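PDB 3M4U: tyrosine specific protein phosphatase, putative from Trypanosoma brucei, which acts as a protein tyrosine phosphatase that dephosphorylates the nucleolar protein NOPP44/46 and serves as a switch in the parasite's life cycle. Local coordinates for residues A[117-122]-A[223-228]; A[211-216]-A[237-242]. All coordinates share one frame; numbering follows the deposited sequence.

Contact 1. Residues A[117-122]-A[223-228]; sequences LVVMLT and SPILVH
Met-120 lies obliquely across the imidazole of His-228, its CG 3.5 Å from His-228 CE1 and its CA over one face of the ring, offset toward the rim. The sulfur is less intimate: SD sits 4.7 Å from the ring centroid, well off the normal. With CG between its own backbone N and carbonyl carbon (chi1 75°), His-228 leans toward strand 117-120, while CD2 of Leu-226, on the histidine's own strand, lies at the ring edge in plane. The His-228 NE2 is hydrogen-bonded to Tyr-135 OH.

The strands run parallel, in a register pairing Val-118 with Leu-226 and Val-119 with Val-227. Four backbone bonds stitch them; the shortest takes Val-119 N to Leu-226 O at 2.7 Å. At the N-terminal end of the pair, a water accepts from Leu-117 N and donates to Pro-224 O. On the opposite sheet face Val-119 CB packs on Val-227 CG2, and Leu-121 CD1 reaches Val-227 CG1 at 3.8 Å.

His-228 opens the HCX5R signature of the family, so this strand delivers the chain to the phosphate-binding loop. Strands 92-95 and 187-194 flank the pair within the central sheet, while helix 234-250 packs on the Val-119 and Val-227 face.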
loop_
_atom_site.group_PDB
_atom_site.type_symbol
_atom_site.label_atom_id
_atom_site.label_comp_id
_atom_site.label_asym_id
_atom_site.label_seq_id
_atom_site.Cartn_x
_atom_site.Cartn_y
_atom_site.Cartn_z
ATOM N N LEU A 117 5.370 7.408 -8.380
ATOM C CA LEU A 117 3.995 7.190 -7.968
ATOM C C LEU A 117 3.879 6.821 -6.489
ATOM O O LEU A 117 4.604 5.958 -5.991
ATOM C CB LEU A 117 3.352 6.107 -8.834
ATOM C CG LEU A 117 1.882 5.780 -8.562
ATOM C CD1 LEU A 117 0.999 7.020 -8.732
ATOM C CD2 LEU A 117 1.417 4.652 -9.470
ATOM N N VAL A 118 2.965 7.503 -5.805
ATOM C CA VAL A 118 2.558 7.174 -4.438
ATOM C C VAL A 118 1.063 6.903 -4.383
ATOM O O VAL A 118 0.273 7.752 -4.788
ATOM C CB VAL A 118 2.813 8.338 -3.488
ATOM C CG1 VAL A 118 1.942 8.183 -2.234
ATOM C CG2 VAL A 118 4.302 8.421 -3.157
ATOM N N VAL A 119 0.675 5.730 -3.884
ATOM C CA VAL A 119 -0.741 5.389 -3.725
ATOM C C VAL A 119 -1.139 5.347 -2.245
ATOM O O VAL A 119 -0.479 4.679 -1.435
ATOM C CB VAL A 119 -1.099 4.040 -4.432
ATOM C CG1 VAL A 119 -2.613 3.793 -4.407
ATOM C CG2 VAL A 119 -0.600 4.036 -5.882
ATOM N N MET A 120 -2.197 6.087 -1.902
ATOM C CA MET A 120 -2.677 6.221 -0.519
ATOM C C MET A 120 -4.093 5.652 -0.393
ATOM O O MET A 120 -5.033 6.147 -1.048
ATOM C CB MET A 120 -2.673 7.696 -0.100
ATOM C CG MET A 120 -3.298 8.015 1.268
ATOM S SD MET A 120 -3.038 9.755 1.711
ATOM C CE MET A 120 -3.739 9.869 3.359
ATOM N N LEU A 121 -4.245 4.621 0.445
ATOM C CA LEU A 121 -5.495 3.860 0.508
ATOM C C LEU A 121 -6.346 4.244 1.699
ATOM O O LEU A 121 -7.267 3.513 2.107
ATOM C CB LEU A 121 -5.209 2.355 0.517
ATOM C CG LEU A 121 -4.351 1.954 -0.678
ATOM C CD1 LEU A 121 -3.859 0.523 -0.560
ATOM C CD2 LEU A 121 -5.137 2.170 -1.976
ATOM N N THR A 122 -6.048 5.413 2.251
ATOM C CA THR A 122 -6.777 5.852 3.429
ATOM C C THR A 122 -7.195 7.312 3.388
ATOM O O THR A 122 -6.595 8.130 2.678
ATOM C CB THR A 122 -5.939 5.629 4.713
ATOM O OG1 THR A 122 -6.755 5.883 5.865
ATOM C CG2 THR A 122 -4.699 6.552 4.720
ATOM N N SER A 223 11.708 3.298 -10.438
ATOM C CA SER A 223 11.728 3.320 -8.986
ATOM C C SER A 223 10.535 2.537 -8.457
ATOM O O SER A 223 9.550 2.343 -9.174
ATOM C CB SER A 223 11.654 4.756 -8.484
ATOM O OG SER A 223 12.472 5.614 -9.263
ATOM N N PRO A 224 10.616 2.081 -7.200
ATOM C CA PRO A 224 9.490 1.399 -6.560
ATOM C C PRO A 224 8.281 2.291 -6.613
ATOM O O PRO A 224 8.417 3.521 -6.661
ATOM C CB PRO A 224 9.936 1.268 -5.100
ATOM C CG PRO A 224 11.418 1.324 -5.154
ATOM C CD PRO A 224 11.760 2.235 -6.287
ATOM N N ILE A 225 7.108 1.675 -6.639
ATOM C CA ILE A 225 5.870 2.404 -6.468
ATOM C C ILE A 225 5.578 2.306 -5.000
ATOM O O ILE A 225 5.566 1.204 -4.445
ATOM C CB ILE A 225 4.716 1.773 -7.272
ATOM C CG1 ILE A 225 4.951 1.992 -8.775
ATOM C CG2 ILE A 225 3.364 2.355 -6.813
ATOM C CD1 ILE A 225 3.974 1.264 -9.682
ATOM N N LEU A 226 5.384 3.457 -4.358
ATOM C CA LEU A 226 5.085 3.461 -2.934
ATOM C C LEU A 226 3.596 3.437 -2.656
ATOM O O LEU A 226 2.845 4.306 -3.106
ATOM C CB LEU A 226 5.733 4.643 -2.224
ATOM C CG LEU A 226 5.498 4.681 -0.710
ATOM C CD1 LEU A 226 6.667 5.353 -0.020
ATOM C CD2 LEU A 226 4.181 5.378 -0.345
ATOM N N VAL A 227 3.187 2.443 -1.883
ATOM C CA VAL A 227 1.795 2.288 -1.482
ATOM C C VAL A 227 1.733 2.327 0.036
ATOM O O VAL A 227 2.506 1.651 0.721
ATOM C CB VAL A 227 1.231 0.926 -1.968
ATOM C CG1 VAL A 227 -0.209 0.709 -1.484
ATOM C CG2 VAL A 227 1.338 0.805 -3.491
ATOM N N HIS A 228 0.823 3.122 0.570
ATOM C CA HIS A 228 0.613 3.133 2.001
ATOM C C HIS A 228 -0.844 3.274 2.302
ATOM O O HIS A 228 -1.655 3.597 1.430
ATOM C CB HIS A 228 1.425 4.235 2.707
ATOM C CG HIS A 228 0.896 5.628 2.531
ATOM N ND1 HIS A 228 -0.030 6.187 3.394
ATOM C CD2 HIS A 228 1.209 6.595 1.635
ATOM C CE1 HIS A 228 -0.277 7.432 3.017
ATOM N NE2 HIS A 228 0.457 7.706 1.953
HETATM O O HOH W 1 7.639 5.074 -8.619
#

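Contact 2. Residues A[211-216]-A[237-242]; sequences ELLSVI and GTLIGA
Leu-239 points its two methyls at different parts of helix 211-216, and the contact is organised round that fork. Its CG is anti to the backbone N (chi1 180°), which swings the branch across the gap between the helices. CD1 meets Leu-213 CD2 at 3.8 Å and also touches Leu-212, whose CB lies 4.1 Å from Leu-239 CD1. CD2 takes the other side and meets Ile-216.

The two main pairings differ in direction. Leu-213 and Leu-239 lie flank against flank, running opposite ways, each extending toward the other's backbone. That carries Leu-213 CD2 far enough to lie 3.7 Å from Leu-239 O and 4.0 Å from Ala-242 CB, one turn farther along, so a single methyl meets both a leucine and the small alanine. Ile-216, in contrast, comes at Leu-239 tip to tip: its chain is extended (chi2 173°), and CD1 stops 3.8 Å from Leu-239 CD2.

No hydrogen bond crosses the interface; the side chains that meet are all aliphatic, a methyl touches a backbone carbonyl oxygen, and all five touching residues are buried. The local axes pass 10.4 Å apart at a crossing angle of -64°, and long side chains bridge this separation: the closest pair of CA atoms, those of Leu-213 and Leu-239, is 7.4 Å apart.

As in the protein tyrosine phosphatase fold, strand 225-228 and the signature loop join the two helices, both on one face of the central sheet. Around this junction, Leu-121 packs against both Leu-212 and Leu-239, bringing in the loop that leaves strand 117-120. Phe-92 of strand 92-95 touches Ile-216 from one helix and Ile-240 from the other. Ile-172 of strand 172-180 touches Leu-212, and Thr-286 of helix 277-290 touches Ala-242.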
loop_
_atom_site.group_PDB
_atom_site.type_symbol
_atom_site.label_atom_id
_atom_site.label_comp_id
_atom_site.label_asym_id
_atom_site.label_seq_id
_atom_site.Cartn_x
_atom_site.Cartn_y
_atom_site.Cartn_z
ATOM N N GLU A 211 -9.455 0.629 -11.249
ATOM C CA GLU A 211 -8.739 1.808 -11.689
ATOM C C GLU A 211 -7.364 1.851 -11.012
ATOM O O GLU A 211 -6.344 2.098 -11.668
ATOM C CB GLU A 211 -9.547 3.083 -11.419
ATOM C CG GLU A 211 -8.815 4.380 -11.796
ATOM C CD GLU A 211 -8.539 4.514 -13.288
ATOM O OE1 GLU A 211 -8.879 3.586 -14.062
ATOM O OE2 GLU A 211 -7.979 5.555 -13.689
ATOM N N LEU A 212 -7.324 1.565 -9.712
ATOM C CA LEU A 212 -6.051 1.606 -9.000
ATOM C C LEU A 212 -5.062 0.637 -9.622
ATOM O O LEU A 212 -3.913 0.995 -9.902
ATOM C CB LEU A 212 -6.222 1.290 -7.514
ATOM C CG LEU A 212 -7.027 2.309 -6.711
ATOM C CD1 LEU A 212 -7.281 1.795 -5.294
ATOM C CD2 LEU A 212 -6.306 3.672 -6.706
ATOM N N LEU A 213 -5.511 -0.593 -9.827
ATOM C CA LEU A 213 -4.653 -1.619 -10.398
ATOM C C LEU A 213 -4.166 -1.160 -11.749
ATOM O O LEU A 213 -3.016 -1.389 -12.107
ATOM C CB LEU A 213 -5.415 -2.931 -10.518
ATOM C CG LEU A 213 -5.666 -3.564 -9.154
ATOM C CD1 LEU A 213 -6.830 -4.563 -9.179
ATOM C CD2 LEU A 213 -4.374 -4.213 -8.615
ATOM N N SER A 214 -5.042 -0.485 -12.488
ATOM C CA SER A 214 -4.715 -0.010 -13.830
ATOM C C SER A 214 -3.666 1.104 -13.770
ATOM O O SER A 214 -2.721 1.148 -14.567
ATOM C CB SER A 214 -5.991 0.456 -14.560
ATOM O OG SER A 214 -5.678 1.330 -15.640
ATOM N N VAL A 215 -3.841 2.009 -12.815
ATOM C CA VAL A 215 -2.877 3.070 -12.600
ATOM C C VAL A 215 -1.502 2.521 -12.231
ATOM O O VAL A 215 -0.477 3.068 -12.639
ATOM C CB VAL A 215 -3.341 4.006 -11.495
ATOM C CG1 VAL A 215 -2.155 4.819 -10.955
ATOM C CG2 VAL A 215 -4.459 4.896 -12.005
ATOM N N ILE A 216 -1.459 1.438 -11.467
ATOM C CA ILE A 216 -0.158 0.845 -11.152
ATOM C C ILE A 216 0.487 0.190 -12.382
ATOM O O ILE A 216 1.658 0.414 -12.671
ATOM C CB ILE A 216 -0.238 -0.164 -9.985
ATOM C CG1 ILE A 216 -0.601 0.561 -8.690
ATOM C CG2 ILE A 216 1.087 -0.892 -9.818
ATOM C CD1 ILE A 216 -0.855 -0.368 -7.535
ATOM N N GLY A 237 -1.342 -4.342 1.494
ATOM C CA GLY A 237 -1.031 -5.667 1.000
ATOM C C GLY A 237 -2.099 -6.221 0.081
ATOM O O GLY A 237 -1.787 -6.956 -0.859
ATOM N N THR A 238 -3.363 -5.888 0.349
ATOM C CA THR A 238 -4.454 -6.363 -0.503
ATOM C C THR A 238 -4.259 -5.897 -1.941
ATOM O O THR A 238 -4.350 -6.701 -2.864
ATOM C CB THR A 238 -5.826 -5.918 -0.003
ATOM O OG1 THR A 238 -6.075 -6.512 1.273
ATOM C CG2 THR A 238 -6.925 -6.351 -0.991
ATOM N N LEU A 239 -3.948 -4.609 -2.109
ATOM C CA LEU A 239 -3.752 -3.974 -3.424
ATOM C C LEU A 239 -2.554 -4.526 -4.166
ATOM O O LEU A 239 -2.630 -4.818 -5.366
ATOM C CB LEU A 239 -3.583 -2.452 -3.282
ATOM C CG LEU A 239 -3.366 -1.724 -4.616
ATOM C CD1 LEU A 239 -4.538 -1.946 -5.577
ATOM C CD2 LEU A 239 -3.105 -0.231 -4.419
ATOM N N ILE A 240 -1.444 -4.658 -3.442
ATOM C CA ILE A 240 -0.214 -5.182 -4.008
ATOM C C ILE A 240 -0.434 -6.642 -4.404
ATOM O O ILE A 240 -0.121 -7.047 -5.536
ATOM C CB ILE A 240 0.978 -5.024 -3.033
ATOM C CG1 ILE A 240 1.325 -3.540 -2.850
ATOM C CG2 ILE A 240 2.201 -5.769 -3.535
ATOM C CD1 ILE A 240 2.570 -3.290 -2.002
ATOM N N GLY A 241 -0.998 -7.421 -3.485
ATOM C CA GLY A 241 -1.417 -8.784 -3.789
ATOM C C GLY A 241 -2.286 -8.930 -5.046
ATOM O O GLY A 241 -2.001 -9.767 -5.897
ATOM N N ALA A 242 -3.348 -8.134 -5.164
ATOM C CA ALA A 242 -4.202 -8.189 -6.344
ATOM C C ALA A 242 -3.425 -7.884 -7.633
ATOM O O ALA A 242 -3.582 -8.580 -8.633
ATOM C CB ALA A 242 -5.398 -7.239 -6.192
#

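The centres of contacts 1 and 2 lie about 10 Å apart, and their side chains touch. Strand 117-120 comes first in the chain; helix 206-217, strand 225-228 and helix 234-250 then follow in succession, so the segments of the two contacts alternate. Both helices pack on the same side of the parallel pair: Ile-225 CD1 is 3.6 Å from Ile-216 CG2, and Leu-121 CD2 is 4.0 Å from both Leu-212 CD1 and Leu-239 CD2. One hydrophobic core thus joins sheet and helices. The signature loop links strand 225-228 to helix 234-250, so the elements on both of its ends belong to this core.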